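Local coordinates for T-cell surface protein tactile (Homo sapiens, PDB 6ARQ), which promotes adhesion of natural killer cells to target cells by binding PVR, this chain being the first V-type immunoglobulin domain of the longer protein, at residues V22-T30 / L103-Y113. The protein carries 1 engineered substitution. Numbering follows the deposited sequence.
Sequences VNLTCQTQT and LYPEGIQTKIY. With NAG (2-acetamido-2-deoxy-beta-D-glucopyranose), chain F.
Leu24 and Tyr113 mark one end of a face-to-face contact between strands 22-29 and 107-113, whose axes approach to 8.8 Å and run nearly antiparallel at 158°. Cys26 CA and Lys111 CA stand 7.2 Å apart, too far for backbone pairing, and side chains bridge the gap. Leu24 CB lies 4.1 Å above one face of the Tyr113 ring, offset toward its rim, while Leu24 CD2 touches Tyr113 CG at 3.7 Å. The phenol then reaches across the interface: Tyr113 OH donates to Thr25 O at 2.7 Å, from 46° above the carbonyl plane, off the lone-pair direction. Cys26 SG sits in the ring plane at the edge, 3.9 Å from Tyr113 CE2, a sulfur-aromatic contact. That sulfur also forms the disulfide with Cys99, the intersheet bridge of the V-type immunoglobulin sandwich; in this fold 22-29 is strand B, which carries an N-linked NAG on Asn23 ND2, and 107-117 is strand G, on the opposing sheet. Trp39 packs against both Leu24 and Cys26. Farther along, Thr28 OG1, anti to its own N (chi1 -173°), donates to Gln109 OE1 at 3.1 Å in the carbonyl plane, while Leu103 CD2 meets the same hydroxyl tip to tip. Beyond the strand, the F-G turn contributes Glu106: Thr30 OG1 donates to Glu106 OE2 at 2.7 Å on the syn side, tilted out of the carboxylate plane, and Glu106 OE1 takes a weak bond from Val31 N.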
loop_
_atom_site.group_PDB
_atom_site.type_symbol
_atom_site.label_atom_id
_atom_site.label_comp_id
_atom_site.label_asym_id
_atom_site.label_seq_id
_atom_site.Cartn_x
_atom_site.Cartn_y
_atom_site.Cartn_z
ATOM N N VAL A 22 -46.440 9.704 -23.221
ATOM C CA VAL A 22 -46.167 9.333 -21.832
ATOM C C VAL A 22 -45.614 10.549 -21.056
ATOM O O VAL A 22 -44.908 11.390 -21.622
ATOM C CB VAL A 22 -45.253 8.071 -21.718
ATOM C CG1 VAL A 22 -43.774 8.390 -21.933
ATOM C CG2 VAL A 22 -45.470 7.342 -20.394
ATOM N N ASN A 23 -45.982 10.646 -19.768
ATOM C CA ASN A 23 -45.516 11.698 -18.873
ATOM C C ASN A 23 -44.792 11.054 -17.689
ATOM O O ASN A 23 -45.436 10.452 -16.824
ATOM C CB ASN A 23 -46.662 12.617 -18.384
ATOM C CG ASN A 23 -47.798 12.890 -19.341
ATOM O OD1 ASN A 23 -47.601 13.037 -20.559
ATOM N ND2 ASN A 23 -49.008 12.981 -18.742
ATOM N N LEU A 24 -43.452 11.140 -17.677
ATOM C CA LEU A 24 -42.636 10.600 -16.589
ATOM C C LEU A 24 -42.674 11.612 -15.454
ATOM O O LEU A 24 -42.165 12.721 -15.614
ATOM C CB LEU A 24 -41.191 10.297 -17.050
ATOM C CG LEU A 24 -41.011 9.407 -18.293
ATOM C CD1 LEU A 24 -39.603 9.510 -18.831
ATOM C CD2 LEU A 24 -41.355 7.951 -18.005
ATOM N N THR A 25 -43.357 11.269 -14.346
ATOM C CA THR A 25 -43.545 12.179 -13.217
ATOM C C THR A 25 -42.822 11.687 -11.963
ATOM O O THR A 25 -42.995 10.541 -11.547
ATOM C CB THR A 25 -45.048 12.382 -12.939
ATOM O OG1 THR A 25 -45.736 12.609 -14.170
ATOM C CG2 THR A 25 -45.324 13.537 -11.978
ATOM N N CYS A 26 -42.035 12.588 -11.356
ATOM C CA CYS A 26 -41.313 12.369 -10.107
ATOM C C CYS A 26 -42.031 13.167 -9.011
ATOM O O CYS A 26 -41.845 14.383 -8.904
ATOM C CB CYS A 26 -39.843 12.768 -10.245
ATOM S SG CYS A 26 -38.882 11.707 -11.359
ATOM N N GLN A 27 -42.916 12.495 -8.255
ATOM C CA GLN A 27 -43.710 13.117 -7.194
ATOM C C GLN A 27 -42.982 13.026 -5.858
ATOM O O GLN A 27 -42.556 11.941 -5.456
ATOM C CB GLN A 27 -45.099 12.464 -7.106
ATOM C CG GLN A 27 -46.148 13.325 -6.399
ATOM C CD GLN A 27 -47.577 12.847 -6.568
ATOM O OE1 GLN A 27 -48.521 13.501 -6.111
ATOM N NE2 GLN A 27 -47.788 11.711 -7.228
ATOM N N THR A 28 -42.835 14.173 -5.175
ATOM C CA THR A 28 -42.156 14.270 -3.880
ATOM C C THR A 28 -42.783 15.385 -3.017
ATOM O O THR A 28 -43.510 16.235 -3.530
ATOM C CB THR A 28 -40.629 14.459 -4.072
ATOM O OG1 THR A 28 -39.977 14.396 -2.801
ATOM C CG2 THR A 28 -40.262 15.757 -4.796
ATOM N N GLN A 29 -42.498 15.355 -1.705
ATOM C CA GLN A 29 -42.981 16.322 -0.722
ATOM C C GLN A 29 -41.839 16.721 0.209
ATOM O O GLN A 29 -41.041 15.868 0.611
ATOM C CB GLN A 29 -44.158 15.735 0.073
ATOM C CG GLN A 29 -45.317 16.705 0.268
ATOM C CD GLN A 29 -45.497 17.188 1.689
ATOM O OE1 GLN A 29 -44.688 16.931 2.590
ATOM N NE2 GLN A 29 -46.572 17.917 1.919
ATOM N N THR A 30 -41.750 18.016 0.538
ATOM C CA THR A 30 -40.698 18.548 1.404
ATOM C C THR A 30 -41.283 19.119 2.706
ATOM O O THR A 30 -42.411 19.614 2.722
ATOM C CB THR A 30 -39.846 19.596 0.644
ATOM O OG1 THR A 30 -38.746 20.006 1.454
ATOM C CG2 THR A 30 -40.643 20.821 0.193
ATOM N N LEU A 103 -33.796 18.356 -2.290
ATOM C CA LEU A 103 -34.717 18.855 -1.270
ATOM C C LEU A 103 -33.970 19.251 -0.004
ATOM O O LEU A 103 -32.932 18.660 0.304
ATOM C CB LEU A 103 -35.736 17.748 -0.931
ATOM C CG LEU A 103 -37.012 17.640 -1.777
ATOM C CD1 LEU A 103 -36.745 16.999 -3.133
ATOM C CD2 LEU A 103 -38.048 16.796 -1.066
ATOM N N TYR A 104 -34.506 20.227 0.745
ATOM C CA TYR A 104 -33.907 20.643 2.009
ATOM C C TYR A 104 -34.924 20.496 3.149
ATOM O O TYR A 104 -36.014 21.068 3.067
ATOM C CB TYR A 104 -33.348 22.074 1.949
ATOM C CG TYR A 104 -32.226 22.305 2.940
ATOM C CD1 TYR A 104 -32.494 22.682 4.253
ATOM C CD2 TYR A 104 -30.897 22.116 2.573
ATOM C CE1 TYR A 104 -31.467 22.859 5.180
ATOM C CE2 TYR A 104 -29.860 22.304 3.487
ATOM C CZ TYR A 104 -30.150 22.675 4.790
ATOM O OH TYR A 104 -29.129 22.859 5.691
ATOM N N PRO A 105 -34.618 19.702 4.200
ATOM C CA PRO A 105 -33.367 18.975 4.468
ATOM C C PRO A 105 -33.437 17.469 4.148
ATOM O O PRO A 105 -32.693 16.688 4.748
ATOM C CB PRO A 105 -33.194 19.209 5.972
ATOM C CG PRO A 105 -34.635 19.225 6.511
ATOM C CD PRO A 105 -35.548 19.554 5.337
ATOM N N GLU A 106 -34.320 17.062 3.210
ATOM C CA GLU A 106 -34.527 15.654 2.832
ATOM C C GLU A 106 -33.364 15.073 2.012
ATOM O O GLU A 106 -33.168 13.855 2.016
ATOM C CB GLU A 106 -35.842 15.474 2.056
ATOM C CG GLU A 106 -37.096 15.556 2.913
ATOM C CD GLU A 106 -37.503 16.950 3.354
ATOM O OE1 GLU A 106 -37.816 17.120 4.553
ATOM O OE2 GLU A 106 -37.475 17.878 2.513
ATOM N N GLY A 107 -32.627 15.935 1.316
ATOM C CA GLY A 107 -31.485 15.534 0.506
ATOM C C GLY A 107 -31.800 15.290 -0.954
ATOM O O GLY A 107 -32.724 15.893 -1.508
ATOM N N ILE A 108 -31.026 14.394 -1.586
ATOM C CA ILE A 108 -31.163 14.073 -3.004
ATOM C C ILE A 108 -31.982 12.789 -3.203
ATOM O O ILE A 108 -31.660 11.741 -2.642
ATOM C CB ILE A 108 -29.765 13.995 -3.697
ATOM C CG1 ILE A 108 -29.087 15.378 -3.741
ATOM C CG2 ILE A 108 -29.837 13.406 -5.109
ATOM C CD1 ILE A 108 -27.973 15.539 -2.769
ATOM N N GLN A 109 -33.043 12.901 -4.021
ATOM C CA GLN A 109 -33.923 11.818 -4.455
ATOM C C GLN A 109 -33.626 11.522 -5.919
ATOM O O GLN A 109 -33.407 12.454 -6.696
ATOM C CB GLN A 109 -35.403 12.183 -4.263
ATOM C CG GLN A 109 -35.981 11.724 -2.936
ATOM C CD GLN A 109 -36.090 12.861 -1.959
ATOM O OE1 GLN A 109 -37.068 13.613 -1.954
ATOM N NE2 GLN A 109 -35.085 13.013 -1.111
ATOM N N THR A 110 -33.596 10.238 -6.294
ATOM C CA THR A 110 -33.287 9.818 -7.661
ATOM C C THR A 110 -34.288 8.755 -8.120
ATOM O O THR A 110 -34.595 7.827 -7.371
ATOM C CB THR A 110 -31.822 9.320 -7.732
ATOM O OG1 THR A 110 -30.950 10.373 -7.313
ATOM C CG2 THR A 110 -31.408 8.855 -9.126
ATOM N N LYS A 111 -34.794 8.904 -9.355
ATOM C CA LYS A 111 -35.699 7.943 -9.976
ATOM C C LYS A 111 -35.311 7.766 -11.440
ATOM O O LYS A 111 -35.217 8.747 -12.183
ATOM C CB LYS A 111 -37.170 8.353 -9.824
ATOM C CG LYS A 111 -38.118 7.151 -9.833
ATOM C CD LYS A 111 -39.585 7.555 -9.753
ATOM C CE LYS A 111 -40.121 7.621 -8.342
ATOM N NZ LYS A 111 -41.547 8.039 -8.320
ATOM N N ILE A 112 -35.035 6.513 -11.834
ATOM C CA ILE A 112 -34.629 6.158 -13.194
ATOM C C ILE A 112 -35.782 5.425 -13.882
ATOM O O ILE A 112 -36.288 4.428 -13.365
ATOM C CB ILE A 112 -33.307 5.329 -13.227
ATOM C CG1 ILE A 112 -32.208 5.944 -12.330
ATOM C CG2 ILE A 112 -32.793 5.156 -14.660
ATOM C CD1 ILE A 112 -31.934 5.179 -11.046
ATOM N N TYR A 113 -36.200 5.949 -15.040
ATOM C CA TYR A 113 -37.262 5.403 -15.876
ATOM C C TYR A 113 -36.661 4.811 -17.139
ATOM O O TYR A 113 -36.081 5.546 -17.941
ATOM C CB TYR A 113 -38.285 6.496 -16.241
ATOM C CG TYR A 113 -39.209 6.916 -15.121
ATOM C CD1 TYR A 113 -40.371 6.201 -14.845
ATOM C CD2 TYR A 113 -38.967 8.075 -14.389
ATOM C CE1 TYR A 113 -41.246 6.601 -13.837
ATOM C CE2 TYR A 113 -39.836 8.488 -13.379
ATOM C CZ TYR A 113 -40.975 7.747 -13.108
ATOM O OH TYR A 113 -41.843 8.139 -12.118
HETATM C C1 NAG F . -50.240 13.208 -19.444
HETATM C C2 NAG F . -50.414 14.664 -19.879
HETATM C C3 NAG F . -51.738 14.760 -20.640
HETATM C C4 NAG F . -51.803 13.748 -21.785
HETATM C C5 NAG F . -51.570 12.331 -21.258
HETATM C C6 NAG F . -51.469 11.291 -22.351
HETATM C C7 NAG F . -50.091 16.809 -18.679
HETATM C C8 NAG F . -50.126 17.481 -17.338
HETATM N N2 NAG F . -50.436 15.507 -18.692
HETATM O O3 NAG F . -51.906 16.077 -21.152
HETATM O O4 NAG F . -53.078 13.819 -22.414
HETATM O O5 NAG F . -50.326 12.285 -20.536
HETATM O O6 NAG F . -51.159 10.008 -21.821
HETATM O O7 NAG F . -49.770 17.413 -19.700
#